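Local coordinates for ribulose-1,5-bisphosphate carboxylase/oxygenase large subunit (Rhodopseudomonas palustris, PDB 3QFW), which belongs to the RuBisCO-like proteins, relatives of the enzyme that carboxylates ribulose bisphosphate, and is probably a magnesium-dependent enzyme whose natural reaction remains uncertain, at residues 279-285 / 313-319; 119-123 / 336-340. All coordinates share one frame; numbering follows the deposited sequence.

In the fold
Both contacts belong to one TIM barrel of the RuBisCO type, with centres about 9 Å apart. Interaction 1 pairs the neighbouring barrel strands 280-284 and 315-319; interaction 2 brings helix 118-126 to the start of the next strand, 339-341. Ala313 O lies 3.0 Å from Leu119 N, and Pro316 O lies 3.1 Å from Met339 N, both probable hydrogen bonds, so segment 313-319 meets both segments of interaction 2. Helix 118-126 thereby lies near the N-terminal ends of these strands. The strands end near Asn285 and Ala319, on the side where TIM-barrel enzymes, probably this one too, keep their active sites. A sulfate ion, probably from the crystallisation liquor, lies about 5 Å from the Arg123 side chain.

Interaction 1 (279-285 / 313-319); sequences DATVFPN and ACIPTPA
Phe283 lays one face of its ring over Pro318, whose CA stands 4.0 Å from the ring centroid and only 16° off the normal, a CH-pi contact. Its CG takes the place between the backbone N and the carbonyl carbon (chi1 63°), which swings the ring across to the neighbouring strand. CZ then meets Pro318 CG at 3.7 Å, while CE2, on the rim, touches Pro316 CB at the same distance. This side of the pairing is tight, covered by helix 294-305, with Leu300 against Phe283 and Ala301 against Pro316. With an alanine here the ring is gone, and a gap would probably open beside Pro316 and Pro318, with Leu300 left without its partner on the sheet.

Strand 280-284, helix 294-305 and strand 315-319 make one beta-alpha-beta unit of the barrel, and the two strands are joined in parallel by a ladder of backbone bonds. Thr317 N gives a hydrogen bond to Thr281 O, Ala319 N one to Phe283 O, and Asn285 N reaches Ala319 O at 2.6 Å. Ile315 O is gripped twice: Thr281 N at 3.0 Å and Thr317 OG1 at 3.1 Å come to it from opposite faces of its carbonyl plane. The hydroxyl can do this because OG1 stands beside its own backbone N (chi1 -54°).

On the other face, turned to the barrel interior, the Ala280 end is close as well, Ala280 CB lying 3.6 Å from Thr317 OG1. Met339 packs against Ala280, Ile315 and Thr317 there. The meeting is looser at Val282: its CG2 is 4.2 Å from Thr317 CG2, and toward the diverging end of the pair its CG1 keeps 4.3 Å from Ala319 CB. Ala319, at the C-terminal end, is partly exposed, although Pro284 is buried and touches Ile93 of the second subunit.

Interaction 2 (119-123 / 336-340); sequences LAGIR and QDVML
Arg123 drives its guanidinium edge-on into the turn at 336-338, and Asp337, the residue with most surface buried here, receives it. NH2 meets Asp337 OD1 at 2.8 Å in a salt bridge, with the N-H pointing almost straight at the oxygen (161°). OD1 lies near the guanidinium plane, but the carboxylate is turned, the two planes standing 54° apart, and it engages through this single oxygen. A water adds a second link: it accepts from Arg123 NE at 2.9 Å and gives a weak, longer bond to Asp337 OD1. NH2 also has a weak bond to Gln336 O at 3.1 Å.

Leu119 crosses the aspartate at about a right angle and sets CD2 against Asp337 CG at 3.6 Å. Its CG lies opposite the backbone N (chi1 168°), which carries the methyls from the helix toward the turn. Deeper in, Ile122 CD1 touches Met339 SD at 4.0 Å, and both side chains pack on Leu133 of the first barrel strand; helix 118-126 thereby packs against the N-terminal ends of these strands.

The chain makes an inverse gamma turn about Asp337 just before strand 339-341. NH1 of Arg123 bonds Ala128 O and Arg131 O, so the guanidinium is held from several directions, and its charge is likely to keep Asp337 ionised.

Interaction 1 (279-285 / 313-319)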
# COMPACT_ATOMS: atom_id res chain seq x y z
N ASP B 279 13.09 -11.61 6.91
CA ASP B 279 13.64 -12.74 7.66
C ASP B 279 12.69 -13.18 8.76
O ASP B 279 12.67 -14.37 9.14
CB ASP B 279 15.00 -12.40 8.26
CG ASP B 279 16.00 -12.00 7.20
OD1 ASP B 279 16.36 -12.85 6.37
OD2 ASP B 279 16.42 -10.83 7.21
N ALA B 280 11.91 -12.24 9.27
CA ALA B 280 10.82 -12.58 10.17
C ALA B 280 9.60 -11.79 9.74
O ALA B 280 9.71 -10.74 9.12
CB ALA B 280 11.17 -12.26 11.62
N THR B 281 8.42 -12.31 10.06
CA THR B 281 7.22 -11.63 9.62
C THR B 281 6.16 -11.63 10.73
O THR B 281 5.73 -12.68 11.22
CB THR B 281 6.70 -12.19 8.27
OG1 THR B 281 5.58 -11.43 7.83
CG2 THR B 281 6.30 -13.68 8.38
N VAL B 282 5.79 -10.41 11.14
CA VAL B 282 4.85 -10.21 12.24
C VAL B 282 3.41 -10.30 11.72
O VAL B 282 3.11 -9.82 10.63
CB VAL B 282 5.08 -8.82 12.90
CG1 VAL B 282 4.05 -8.56 14.00
CG2 VAL B 282 6.50 -8.71 13.43
N PHE B 283 2.54 -10.94 12.49
CA PHE B 283 1.12 -11.06 12.14
C PHE B 283 0.32 -11.30 13.41
O PHE B 283 0.84 -11.88 14.39
CB PHE B 283 0.89 -12.20 11.15
CG PHE B 283 1.24 -13.57 11.70
CD1 PHE B 283 0.25 -14.43 12.15
CD2 PHE B 283 2.55 -13.99 11.73
CE1 PHE B 283 0.57 -15.70 12.64
CE2 PHE B 283 2.89 -15.26 12.22
CZ PHE B 283 1.90 -16.10 12.68
N PRO B 284 -0.94 -10.85 13.41
CA PRO B 284 -1.80 -11.04 14.58
C PRO B 284 -2.19 -12.50 14.72
O PRO B 284 -2.69 -13.12 13.78
CB PRO B 284 -3.01 -10.15 14.28
CG PRO B 284 -3.01 -9.98 12.79
CD PRO B 284 -1.58 -10.03 12.36
N ASN B 285 -1.93 -13.05 15.90
CA ASN B 285 -2.23 -14.45 16.20
C ASN B 285 -3.74 -14.63 16.20
O ASN B 285 -4.48 -13.65 16.35
CB ASN B 285 -1.65 -14.81 17.57
CG ASN B 285 -1.69 -16.30 17.87
OD1 ASN B 285 -1.20 -17.12 17.10
ND2 ASN B 285 -2.29 -16.65 19.00
N ALA B 313 13.87 -19.91 4.72
CA ALA B 313 12.63 -19.75 5.47
C ALA B 313 12.62 -18.39 6.17
O ALA B 313 13.68 -17.82 6.43
CB ALA B 313 12.49 -20.88 6.51
N CYS B 314 11.42 -17.89 6.46
CA CYS B 314 11.21 -16.64 7.21
C CYS B 314 10.52 -17.05 8.51
O CYS B 314 9.60 -17.87 8.47
CB CYS B 314 10.30 -15.71 6.37
SG CYS B 314 9.58 -14.26 7.21
N ILE B 315 10.94 -16.52 9.65
CA ILE B 315 10.32 -16.93 10.92
C ILE B 315 8.97 -16.26 11.13
O ILE B 315 8.89 -15.04 11.22
CB ILE B 315 11.18 -16.62 12.17
CG1 ILE B 315 12.67 -16.83 11.90
CG2 ILE B 315 10.70 -17.45 13.36
CD1 ILE B 315 13.38 -15.53 11.57
N PRO B 316 7.90 -17.06 11.25
CA PRO B 316 6.60 -16.47 11.56
C PRO B 316 6.63 -15.88 12.96
O PRO B 316 7.11 -16.54 13.89
CB PRO B 316 5.63 -17.65 11.51
CG PRO B 316 6.43 -18.83 11.01
CD PRO B 316 7.87 -18.53 11.26
N THR B 317 6.14 -14.66 13.11
CA THR B 317 6.23 -13.99 14.39
C THR B 317 4.87 -13.51 14.87
O THR B 317 4.50 -12.35 14.66
CB THR B 317 7.21 -12.82 14.30
OG1 THR B 317 8.47 -13.30 13.81
CG2 THR B 317 7.40 -12.15 15.65
N PRO B 318 4.10 -14.41 15.51
CA PRO B 318 2.73 -14.12 15.93
C PRO B 318 2.70 -13.10 17.05
O PRO B 318 3.59 -13.09 17.90
CB PRO B 318 2.22 -15.46 16.48
CG PRO B 318 3.22 -16.46 16.13
CD PRO B 318 4.51 -15.77 15.87
N ALA B 319 1.65 -12.29 17.06
CA ALA B 319 1.47 -11.25 18.06
C ALA B 319 0.01 -11.17 18.50
O ALA B 319 -0.90 -11.42 17.71
CB ALA B 319 1.94 -9.91 17.53

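Interaction 2 (119-123 / 336-340)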
# COMPACT_ATOMS: atom_id res chain seq x y z
N LEU B 119 15.40 -18.05 8.84
CA LEU B 119 15.18 -18.74 10.10
C LEU B 119 16.49 -19.27 10.67
O LEU B 119 16.77 -19.10 11.85
CB LEU B 119 14.17 -19.88 9.90
CG LEU B 119 13.98 -20.92 11.01
CD1 LEU B 119 13.51 -20.26 12.30
CD2 LEU B 119 13.00 -21.99 10.56
N ALA B 120 17.30 -19.90 9.83
CA ALA B 120 18.56 -20.48 10.31
C ALA B 120 19.52 -19.39 10.78
O ALA B 120 20.18 -19.52 11.81
CB ALA B 120 19.20 -21.35 9.25
N GLY B 121 19.57 -18.29 10.03
CA GLY B 121 20.42 -17.16 10.38
C GLY B 121 20.08 -16.49 11.69
O GLY B 121 20.96 -16.21 12.51
N ILE B 122 18.79 -16.23 11.91
CA ILE B 122 18.36 -15.67 13.19
C ILE B 122 18.69 -16.60 14.35
O ILE B 122 19.14 -16.15 15.39
CB ILE B 122 16.86 -15.34 13.21
CG1 ILE B 122 16.47 -14.81 14.59
CG2 ILE B 122 16.05 -16.55 12.87
CD1 ILE B 122 14.98 -14.83 14.86
N ARG B 123 18.46 -17.90 14.19
CA ARG B 123 18.81 -18.87 15.23
C ARG B 123 20.26 -18.72 15.65
O ARG B 123 20.58 -18.69 16.84
CB ARG B 123 18.55 -20.31 14.77
CG ARG B 123 17.08 -20.70 14.77
CD ARG B 123 16.90 -22.20 14.64
NE ARG B 123 15.49 -22.58 14.78
CZ ARG B 123 14.84 -22.58 15.93
NH1 ARG B 123 15.47 -22.24 17.05
NH2 ARG B 123 13.56 -22.94 15.97
N GLN B 336 8.20 -25.32 16.97
CA GLN B 336 9.21 -24.49 17.60
C GLN B 336 9.92 -23.53 16.65
O GLN B 336 10.72 -22.71 17.08
CB GLN B 336 10.25 -25.37 18.33
CG GLN B 336 9.67 -26.12 19.52
CD GLN B 336 10.66 -27.09 20.12
OE1 GLN B 336 11.88 -26.91 20.01
NE2 GLN B 336 10.15 -28.14 20.76
N ASP B 337 9.63 -23.66 15.36
CA ASP B 337 10.17 -22.73 14.36
C ASP B 337 9.27 -21.49 14.26
O ASP B 337 8.58 -21.26 13.27
CB ASP B 337 10.30 -23.41 13.00
CG ASP B 337 11.50 -24.34 12.91
OD1 ASP B 337 12.42 -24.23 13.75
OD2 ASP B 337 11.52 -25.18 11.98
N VAL B 338 9.30 -20.69 15.32
CA VAL B 338 8.38 -19.58 15.50
C VAL B 338 9.01 -18.62 16.50
O VAL B 338 9.79 -19.03 17.37
CB VAL B 338 7.03 -20.08 16.05
CG1 VAL B 338 7.20 -20.63 17.47
CG2 VAL B 338 5.98 -18.97 16.03
N MET B 339 8.70 -17.33 16.37
CA MET B 339 9.10 -16.35 17.37
C MET B 339 7.86 -15.71 18.00
O MET B 339 7.12 -14.98 17.33
CB MET B 339 10.01 -15.28 16.74
CG MET B 339 10.60 -14.26 17.73
SD MET B 339 12.02 -13.34 17.05
CE MET B 339 11.30 -12.65 15.55
N LEU B 340 7.62 -15.99 19.27
CA LEU B 340 6.45 -15.46 19.96
C LEU B 340 6.64 -14.01 20.39
O LEU B 340 7.55 -13.69 21.15
CB LEU B 340 6.08 -16.33 21.17
CG LEU B 340 5.87 -17.82 20.91
CD1 LEU B 340 5.57 -18.54 22.21
CD2 LEU B 340 4.76 -18.08 19.90
O HOH W 1 15.48 -24.15 12.40